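Local coordinates for protein oxidoreductase (Methanosarcina mazei, PDB 3KA7) that probably works as an FAD-dependent oxidoreductase of the flavin-containing amine oxidoreductase family, with a flavin-adenine dinucleotide held in a Rossmann-type domain, at residues E27-L32 with Q217-I222; S137-I142 with K166-P171; I282-A287 with Y362-I367. All blocks are in the same frame, centred on the assembly; numbering follows the deposited sequence.

Contact 1 of 3, residues E27-L32 with Q217-I222; sequences EVFERL and QEVSKI. With FAD (flavin-adenine dinucleotide), chain B.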
# COMPACT_ATOMS: atom_id res chain seq x y z
N GLU A 27 10.83 0.99 22.93
CA GLU A 27 9.73 0.10 23.28
C GLU A 27 8.56 0.38 22.35
O GLU A 27 8.21 1.55 22.15
CB GLU A 27 9.29 0.30 24.72
CG GLU A 27 10.39 0.03 25.72
CD GLU A 27 9.88 -0.02 27.13
OE1 GLU A 27 8.88 -0.73 27.38
OE2 GLU A 27 10.49 0.65 28.00
N VAL A 28 8.00 -0.68 21.78
CA VAL A 28 6.86 -0.57 20.86
C VAL A 28 5.61 -1.06 21.56
O VAL A 28 5.64 -2.12 22.17
CB VAL A 28 7.07 -1.45 19.62
CG1 VAL A 28 5.96 -1.20 18.59
CG2 VAL A 28 8.46 -1.18 19.01
N PHE A 29 4.52 -0.30 21.48
CA PHE A 29 3.26 -0.71 22.09
C PHE A 29 2.20 -0.95 21.01
O PHE A 29 1.85 -0.04 20.27
CB PHE A 29 2.79 0.35 23.09
CG PHE A 29 3.75 0.55 24.23
CD1 PHE A 29 3.54 -0.07 25.46
CD2 PHE A 29 4.87 1.34 24.07
CE1 PHE A 29 4.43 0.11 26.51
CE2 PHE A 29 5.78 1.53 25.12
CZ PHE A 29 5.55 0.91 26.34
N GLU A 30 1.73 -2.19 20.93
CA GLU A 30 0.74 -2.59 19.94
C GLU A 30 -0.54 -3.08 20.62
O GLU A 30 -0.48 -3.92 21.54
CB GLU A 30 1.31 -3.69 19.04
CG GLU A 30 0.25 -4.46 18.24
CD GLU A 30 -0.48 -3.57 17.26
OE1 GLU A 30 0.20 -2.73 16.63
OE2 GLU A 30 -1.72 -3.67 17.14
N ARG A 31 -1.68 -2.58 20.17
CA ARG A 31 -2.97 -2.87 20.79
C ARG A 31 -3.47 -4.29 20.53
O ARG A 31 -4.14 -4.88 21.39
CB ARG A 31 -4.01 -1.85 20.33
CG ARG A 31 -5.25 -1.78 21.19
CD ARG A 31 -6.27 -0.83 20.55
NE ARG A 31 -6.66 -1.36 19.26
CZ ARG A 31 -7.79 -2.02 19.05
NH1 ARG A 31 -8.68 -2.18 20.02
NH2 ARG A 31 -8.04 -2.49 17.84
N LEU A 32 -3.18 -4.84 19.35
CA LEU A 32 -3.64 -6.18 18.98
C LEU A 32 -2.75 -7.27 19.57
O LEU A 32 -1.68 -6.97 20.11
CB LEU A 32 -3.69 -6.32 17.45
CG LEU A 32 -4.69 -5.42 16.72
CD1 LEU A 32 -4.53 -5.54 15.21
CD2 LEU A 32 -6.10 -5.77 17.15
N GLN A 217 -1.41 -4.01 24.24
CA GLN A 217 -1.32 -2.77 24.99
C GLN A 217 -1.77 -1.58 24.17
O GLN A 217 -1.12 -1.20 23.19
CB GLN A 217 0.11 -2.55 25.50
CG GLN A 217 0.58 -3.60 26.49
CD GLN A 217 1.59 -3.04 27.46
OE1 GLN A 217 1.64 -1.84 27.70
NE2 GLN A 217 2.41 -3.92 28.02
N GLU A 218 -2.86 -0.97 24.58
CA GLU A 218 -3.37 0.19 23.87
C GLU A 218 -2.85 1.50 24.46
O GLU A 218 -2.97 1.75 25.67
CB GLU A 218 -4.89 0.20 23.87
CG GLU A 218 -5.49 1.41 23.16
CD GLU A 218 -6.99 1.28 22.95
OE1 GLU A 218 -7.75 1.30 23.94
OE2 GLU A 218 -7.40 1.15 21.78
N VAL A 219 -2.26 2.32 23.60
CA VAL A 219 -1.82 3.65 23.99
C VAL A 219 -3.05 4.55 24.04
O VAL A 219 -3.82 4.62 23.08
CB VAL A 219 -0.75 4.19 23.01
CG1 VAL A 219 -0.40 5.64 23.33
CG2 VAL A 219 0.50 3.30 23.05
N SER A 220 -3.26 5.22 25.17
CA SER A 220 -4.46 6.05 25.37
C SER A 220 -4.16 7.55 25.36
O SER A 220 -5.07 8.37 25.24
CB SER A 220 -5.16 5.68 26.67
OG SER A 220 -4.25 5.73 27.76
N LYS A 221 -2.89 7.92 25.48
CA LYS A 221 -2.54 9.32 25.52
C LYS A 221 -1.08 9.54 25.19
O LYS A 221 -0.21 8.73 25.53
CB LYS A 221 -2.87 9.90 26.91
CG LYS A 221 -2.54 11.37 27.06
CD LYS A 221 -2.96 11.91 28.44
CE LYS A 221 -2.42 13.32 28.64
NZ LYS A 221 -2.99 14.01 29.84
N ILE A 222 -0.80 10.65 24.50
CA ILE A 222 0.57 11.11 24.33
C ILE A 222 0.79 12.27 25.31
O ILE A 222 0.06 13.27 25.27
CB ILE A 222 0.84 11.57 22.88
CG1 ILE A 222 0.74 10.38 21.92
CG2 ILE A 222 2.22 12.23 22.77
CD1 ILE A 222 0.77 10.76 20.42
PA FAD B . -0.67 0.04 10.18
O1A FAD B . -1.80 1.03 10.05
O2A FAD B . -0.79 -1.22 9.36
O5B FAD B . -0.49 -0.35 11.72
C5B FAD B . -0.94 0.54 12.74
C4B FAD B . -0.85 -0.28 14.03
O4B FAD B . -1.18 0.50 15.16
C3B FAD B . -1.82 -1.46 13.99
O3B FAD B . -1.13 -2.68 14.22
C2B FAD B . -2.81 -1.15 15.12
O2B FAD B . -3.30 -2.31 15.76
C1B FAD B . -1.98 -0.27 16.04
N9A FAD B . -2.75 0.67 16.86
C8A FAD B . -3.83 1.47 16.51
N7A FAD B . -4.17 2.22 17.60
C5A FAD B . -3.31 1.91 18.61
C6A FAD B . -3.21 2.35 19.92
N6A FAD B . -3.97 3.35 20.36
N1A FAD B . -2.21 1.83 20.72
C2A FAD B . -1.33 0.88 20.25
N3A FAD B . -1.44 0.44 18.94
C4A FAD B . -2.42 0.95 18.16
N1 FAD B . 0.90 -2.25 0.32
C2 FAD B . 1.91 -2.74 -0.50
O2 FAD B . 3.04 -2.23 -0.46
N3 FAD B . 1.62 -3.77 -1.38
C4 FAD B . 0.35 -4.32 -1.44
O4 FAD B . 0.09 -5.24 -2.22
C4X FAD B . -0.66 -3.83 -0.63
N5 FAD B . -1.94 -4.35 -0.70
C5X FAD B . -2.93 -3.86 0.13
C6 FAD B . -4.22 -4.39 0.08
C7 FAD B . -5.21 -3.91 0.93
C7M FAD B . -6.59 -4.50 0.85
C8 FAD B . -4.90 -2.89 1.82
C8M FAD B . -5.94 -2.34 2.75
C9 FAD B . -3.62 -2.35 1.87
C9A FAD B . -2.62 -2.84 1.03
N10 FAD B . -1.34 -2.30 1.07
C10 FAD B . -0.36 -2.79 0.26
C1' FAD B . -1.02 -1.14 1.95
C2' FAD B . -0.32 -1.66 3.22
O2' FAD B . -1.03 -2.79 3.72
C3' FAD B . -0.27 -0.54 4.25
O3' FAD B . 0.17 0.66 3.63
C4' FAD B . 0.64 -0.80 5.45
O4' FAD B . 0.43 -2.07 6.02
C5' FAD B . 0.28 0.25 6.50
O5' FAD B . 1.30 0.23 7.47
P FAD B . 1.38 1.37 8.57
O1P FAD B . 2.83 1.65 8.88
O2P FAD B . 0.55 2.59 8.20
O3P FAD B . 0.75 0.75 9.92
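In both Phe29 and Gln217 chi1 sets CG anti to the carbonyl carbon, beside the backbone N (close to -62° in each). Gln217 OE1 lies in the ring plane at its edge, 3.4 Å from Phe29 CD1, with amide and ring planes 62° apart. Val219 CG2 packs on Phe29 CB at 3.7 Å. One backbone hydrogen bond joins 27-32 to 217-222: Gln217 N donates to Glu30 O over 2.9 Å, arriving from above the carbonyl plane. Glu30 turns the other way, CG anti to its backbone N (chi1 163°), and its carboxylate takes both ribose hydroxyls of FAD: O3B donates to Glu30 OE1 at 2.8 Å and O2B to OE2 at 2.5 Å. Leu32 N also donates to OE2 and Ala8 N to OE1, so the carboxylate is held at both oxygens. Val219 reads the adenine through its backbone, its N donating to N1A (2.9 Å) while its O accepts from N6A (3.0 Å). An acid at the end of the second strand, gripping the adenosine ribose, is a hallmark of Rossmann-type dinucleotide-binding folds, FAD enzymes of this family included. Strand 25-29 runs between strands 2-6 and 212-214 of the parallel sheet; strand 219-225 edges a small antiparallel sheet, whose strand 228-234 receives Phe29 on Ile232 and Ala234, while Val219 touches Leu256 of helix 250-256.

Contact 2 of 3, residues S137-I142 with K166-P171; sequences SLQAWI and KSDEVP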
# COMPACT_ATOMS: atom_id res chain seq x y z
N SER A 137 -5.42 16.01 -13.12
CA SER A 137 -5.44 14.60 -12.80
C SER A 137 -4.79 13.84 -13.95
O SER A 137 -4.65 14.35 -15.06
CB SER A 137 -6.87 14.09 -12.62
OG SER A 137 -7.57 14.08 -13.85
N LEU A 138 -4.40 12.60 -13.66
CA LEU A 138 -3.83 11.73 -14.68
C LEU A 138 -4.81 11.59 -15.83
O LEU A 138 -4.42 11.64 -16.99
CB LEU A 138 -3.54 10.36 -14.07
CG LEU A 138 -3.05 9.31 -15.08
CD1 LEU A 138 -1.73 9.72 -15.74
CD2 LEU A 138 -2.92 7.95 -14.44
N GLN A 139 -6.08 11.37 -15.50
CA GLN A 139 -7.08 11.15 -16.55
C GLN A 139 -7.15 12.36 -17.47
O GLN A 139 -7.19 12.22 -18.70
CB GLN A 139 -8.45 10.90 -15.94
CG GLN A 139 -9.55 10.74 -16.98
CD GLN A 139 -10.87 10.30 -16.37
OE1 GLN A 139 -10.98 9.22 -15.81
NE2 GLN A 139 -11.89 11.15 -16.48
N ALA A 140 -7.17 13.54 -16.87
CA ALA A 140 -7.27 14.77 -17.65
C ALA A 140 -6.06 14.90 -18.56
O ALA A 140 -6.20 15.26 -19.73
CB ALA A 140 -7.38 15.98 -16.74
N TRP A 141 -4.87 14.62 -18.03
CA TRP A 141 -3.65 14.69 -18.86
C TRP A 141 -3.67 13.68 -20.02
O TRP A 141 -3.40 14.03 -21.17
CB TRP A 141 -2.37 14.55 -18.01
CG TRP A 141 -1.16 14.61 -18.85
CD1 TRP A 141 -0.52 15.74 -19.30
CD2 TRP A 141 -0.43 13.50 -19.39
NE1 TRP A 141 0.56 15.39 -20.09
CE2 TRP A 141 0.63 14.02 -20.16
CE3 TRP A 141 -0.57 12.11 -19.29
CZ2 TRP A 141 1.54 13.21 -20.83
CZ3 TRP A 141 0.34 11.30 -19.97
CH2 TRP A 141 1.38 11.86 -20.72
N ILE A 142 -4.00 12.42 -19.73
CA ILE A 142 -4.05 11.42 -20.78
C ILE A 142 -4.96 11.91 -21.90
O ILE A 142 -4.58 11.87 -23.07
CB ILE A 142 -4.57 10.07 -20.26
CG1 ILE A 142 -3.54 9.44 -19.32
CG2 ILE A 142 -4.86 9.14 -21.44
CD1 ILE A 142 -4.07 8.22 -18.56
N LYS A 166 -9.16 6.30 -8.52
CA LYS A 166 -9.44 6.41 -9.95
C LYS A 166 -8.43 7.36 -10.58
O LYS A 166 -7.89 8.22 -9.91
CB LYS A 166 -10.84 6.96 -10.17
CG LYS A 166 -11.92 6.00 -9.74
CD LYS A 166 -12.08 4.89 -10.75
CE LYS A 166 -12.92 5.34 -11.93
NZ LYS A 166 -13.68 4.19 -12.51
N SER A 167 -8.20 7.23 -11.89
CA SER A 167 -7.20 8.08 -12.53
C SER A 167 -7.60 9.56 -12.53
O SER A 167 -6.75 10.44 -12.71
CB SER A 167 -6.90 7.60 -13.95
OG SER A 167 -8.05 7.71 -14.77
N ASP A 168 -8.88 9.84 -12.33
CA ASP A 168 -9.30 11.24 -12.25
C ASP A 168 -9.14 11.80 -10.83
O ASP A 168 -9.52 12.94 -10.56
CB ASP A 168 -10.73 11.45 -12.80
CG ASP A 168 -11.81 10.83 -11.92
OD1 ASP A 168 -11.49 10.15 -10.92
OD2 ASP A 168 -13.02 11.04 -12.23
N GLU A 169 -8.55 10.99 -9.94
CA GLU A 169 -8.42 11.35 -8.52
C GLU A 169 -6.97 11.38 -8.07
O GLU A 169 -6.70 11.48 -6.87
CB GLU A 169 -9.10 10.32 -7.62
CG GLU A 169 -10.53 9.98 -7.94
CD GLU A 169 -11.15 9.15 -6.83
OE1 GLU A 169 -10.61 8.07 -6.49
OE2 GLU A 169 -12.19 9.60 -6.28
N VAL A 170 -6.04 11.23 -9.01
CA VAL A 170 -4.63 11.29 -8.66
C VAL A 170 -3.94 12.33 -9.52
O VAL A 170 -4.12 12.36 -10.74
CB VAL A 170 -3.94 9.93 -8.83
CG1 VAL A 170 -3.91 9.55 -10.28
CG2 VAL A 170 -2.51 9.95 -8.22
N PRO A 171 -3.14 13.20 -8.89
CA PRO A 171 -2.44 14.23 -9.65
C PRO A 171 -1.46 13.59 -10.64
O PRO A 171 -0.77 12.64 -10.28
CB PRO A 171 -1.68 15.01 -8.57
CG PRO A 171 -2.33 14.65 -7.27
CD PRO A 171 -2.84 13.26 -7.45
O HOH W 1 -11.10 8.07 -13.55
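Val170 O is met by two groups of the other segment: Leu138 N donates to it over 2.9 Å, nearly along the C=O axis, and Ser137 CA sends a C-H toward it from 3.3 Å. The next amide of the helix turns to a different carbonyl, Gln139 N donating to Ser167 O at 3.0 Å from well above the carbonyl plane, 60° out of it. The third amide is served from within its own segment. Ser137 is the N-cap: with chi1 at 70° its OG sits between the backbone N and the carbonyl carbon, where it accepts from Ala140 N at 3.1 Å. Side chains fill in around these bonds. Leu138 CB rests on Val170 CG1 at 3.9 Å, and both residues also touch Val175 of helix 172-185. Gln139 lies alongside Asp168, pointing the same way, with its CD 3.8 Å from Asp168 CB and the amide and carboxylate planes 33° apart. A water ties the pair together, donating to Gln139 OE1 and accepting from Asp168 N. Ser167 OG, 3.4 Å from Gln139 CB, has its hydrogen bond with Asp156 OD1 of helix 149-163. Pro171, whose backbone is bridged to that of Ser137, is itself the N-cap residue of helix 172-185, so two helix starts lie next to each other. The chemistry implies that in the first turn of helix 138-145 two amides are satisfied from outside, by the carbonyls of Val170 and Ser167, and the third by the helix's own N-cap, Ser137; the partial negative charge of these oxygens would probably interact favourably with the positive N-terminal end of the helix dipole.

Contact 3 of 3, residues I282-A287 with Y362-I367; sequences IKICLA and YEVLLI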
# COMPACT_ATOMS: atom_id res chain seq x y z
N ILE A 282 -11.84 -3.44 -1.69
CA ILE A 282 -12.27 -4.77 -1.30
C ILE A 282 -11.33 -5.80 -1.91
O ILE A 282 -11.01 -5.73 -3.09
CB ILE A 282 -13.69 -5.06 -1.77
CG1 ILE A 282 -14.69 -4.17 -1.03
CG2 ILE A 282 -14.01 -6.54 -1.57
CD1 ILE A 282 -15.98 -3.99 -1.82
N LYS A 283 -10.91 -6.75 -1.08
CA LYS A 283 -10.01 -7.83 -1.48
C LYS A 283 -10.80 -9.14 -1.48
O LYS A 283 -11.44 -9.48 -0.49
CB LYS A 283 -8.86 -7.92 -0.46
CG LYS A 283 -7.96 -9.14 -0.63
CD LYS A 283 -6.74 -9.11 0.29
CE LYS A 283 -7.10 -8.68 1.71
NZ LYS A 283 -5.94 -8.92 2.62
N ILE A 284 -10.77 -9.85 -2.61
CA ILE A 284 -11.42 -11.15 -2.71
C ILE A 284 -10.33 -12.21 -2.84
O ILE A 284 -9.57 -12.18 -3.81
CB ILE A 284 -12.38 -11.22 -3.92
CG1 ILE A 284 -13.47 -10.15 -3.78
CG2 ILE A 284 -12.97 -12.64 -4.07
CD1 ILE A 284 -14.40 -10.07 -4.99
N CYS A 285 -10.26 -13.12 -1.88
CA CYS A 285 -9.25 -14.19 -1.89
C CYS A 285 -9.88 -15.47 -2.43
O CYS A 285 -10.94 -15.88 -1.97
CB CYS A 285 -8.73 -14.44 -0.47
SG CYS A 285 -7.95 -12.95 0.26
N LEU A 286 -9.21 -16.09 -3.40
CA LEU A 286 -9.73 -17.31 -4.04
C LEU A 286 -8.85 -18.48 -3.68
O LEU A 286 -7.63 -18.36 -3.67
CB LEU A 286 -9.75 -17.15 -5.56
CG LEU A 286 -10.43 -15.89 -6.12
CD1 LEU A 286 -10.32 -15.85 -7.64
CD2 LEU A 286 -11.90 -15.78 -5.68
N ALA A 287 -9.47 -19.61 -3.37
CA ALA A 287 -8.75 -20.85 -3.19
C ALA A 287 -8.82 -21.55 -4.54
O ALA A 287 -9.84 -22.11 -4.90
CB ALA A 287 -9.41 -21.69 -2.11
N TYR A 362 -12.20 -22.78 -8.95
CA TYR A 362 -11.79 -22.11 -7.71
C TYR A 362 -13.00 -21.91 -6.82
O TYR A 362 -14.14 -22.07 -7.26
CB TYR A 362 -11.15 -20.74 -8.02
CG TYR A 362 -12.12 -19.80 -8.71
CD1 TYR A 362 -12.95 -18.97 -7.97
CD2 TYR A 362 -12.21 -19.76 -10.09
CE1 TYR A 362 -13.86 -18.14 -8.60
CE2 TYR A 362 -13.11 -18.93 -10.72
CZ TYR A 362 -13.93 -18.12 -9.96
OH TYR A 362 -14.83 -17.29 -10.58
N GLU A 363 -12.75 -21.55 -5.56
CA GLU A 363 -13.81 -21.15 -4.65
C GLU A 363 -13.42 -19.83 -4.01
O GLU A 363 -12.24 -19.57 -3.77
CB GLU A 363 -14.02 -22.21 -3.57
CG GLU A 363 -14.35 -23.60 -4.11
CD GLU A 363 -14.15 -24.70 -3.07
OE1 GLU A 363 -13.05 -24.77 -2.47
OE2 GLU A 363 -15.10 -25.49 -2.86
N VAL A 364 -14.40 -19.01 -3.72
CA VAL A 364 -14.13 -17.81 -2.95
C VAL A 364 -13.83 -18.21 -1.52
O VAL A 364 -14.65 -18.86 -0.86
CB VAL A 364 -15.33 -16.86 -3.00
CG1 VAL A 364 -15.09 -15.65 -2.09
CG2 VAL A 364 -15.62 -16.45 -4.45
N LEU A 365 -12.66 -17.83 -1.03
CA LEU A 365 -12.19 -18.22 0.29
C LEU A 365 -12.61 -17.21 1.35
O LEU A 365 -13.13 -17.58 2.40
CB LEU A 365 -10.66 -18.39 0.27
CG LEU A 365 -9.90 -18.88 1.50
CD1 LEU A 365 -10.36 -20.27 1.97
CD2 LEU A 365 -8.39 -18.86 1.24
N LEU A 366 -12.35 -15.93 1.09
CA LEU A 366 -12.66 -14.88 2.06
C LEU A 366 -12.73 -13.55 1.33
O LEU A 366 -11.94 -13.31 0.42
CB LEU A 366 -11.58 -14.82 3.15
CG LEU A 366 -11.85 -13.90 4.35
CD1 LEU A 366 -13.08 -14.38 5.13
CD2 LEU A 366 -10.63 -13.81 5.26
N ILE A 367 -13.67 -12.70 1.73
CA ILE A 367 -13.74 -11.35 1.19
C ILE A 367 -13.50 -10.41 2.35
O ILE A 367 -14.11 -10.56 3.41
CB ILE A 367 -15.13 -11.10 0.57
CG1 ILE A 367 -15.38 -12.12 -0.55
CG2 ILE A 367 -15.28 -9.65 0.06
CD1 ILE A 367 -16.80 -12.05 -1.11
O HOH W 2 -10.68 -24.54 -4.03
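Leu365 and Leu366 both sit opposite Cys285, a classic beta bulge in an otherwise regular antiparallel ladder. Cys285 O takes two N-H groups, a good one from Leu365 N at 2.8 Å and a weak one from Leu366 N at 3.4 Å, while Cys285 N donates to Leu366 O at 2.9 Å. Leu365 absorbs the extra residue by leaving extended geometry (phi -90°, psi -50°). Past the bulge the ladder resumes one residue out of step: Ala287 N donates to Glu363 O at 2.8 Å and Glu363 N to Ala287 O at 3.0 Å, while a water lies between Ala287 O and Glu363 OE1. On the face bearing Ile284, Leu286, Val364 and Ile367 the packing is aliphatic, with Leu286 CD2 on Val364 CG2 at 4.0 Å; near it, Ile282 CG2 meets Ile367 CG2 at 3.7 Å. Leu286 and Tyr362 run side by side, and Leu286 CD1 lies over a face of the tyrosine ring. Lys283, on the Cys285 side, hydrogen-bonds through NZ to Gly52 O. Strand 280-288 is flanked in the mixed sheet by 326-334 and by 362-370, an outermost strand of the sheet. Strand 47-50 covers the Leu366 face, where Leu49 meets Leu365 and Leu366; helix 342-356 covers the other, touching Ile282, Tyr362 and Ile367.

The FAD spans the distance between contact 1 and contact 3: the former holds its adenosine end, and Lys283 of the latter comes within about 4 Å of the bound cofactor, although the two centres are 32 Å apart and their nearest atoms about 13 Å. Contact 2 belongs to the helical part, away from the annotated sites and on the opposite side of the chain's centre from contact 1, 38 Å between centres. It comes closer to contact 3, with nearest atoms about 12 Å apart. Along the chain, residues 137-171 fall within the long excursion between the two halves of contact 1, and contact 3 lies farther along, after contact 1 has closed.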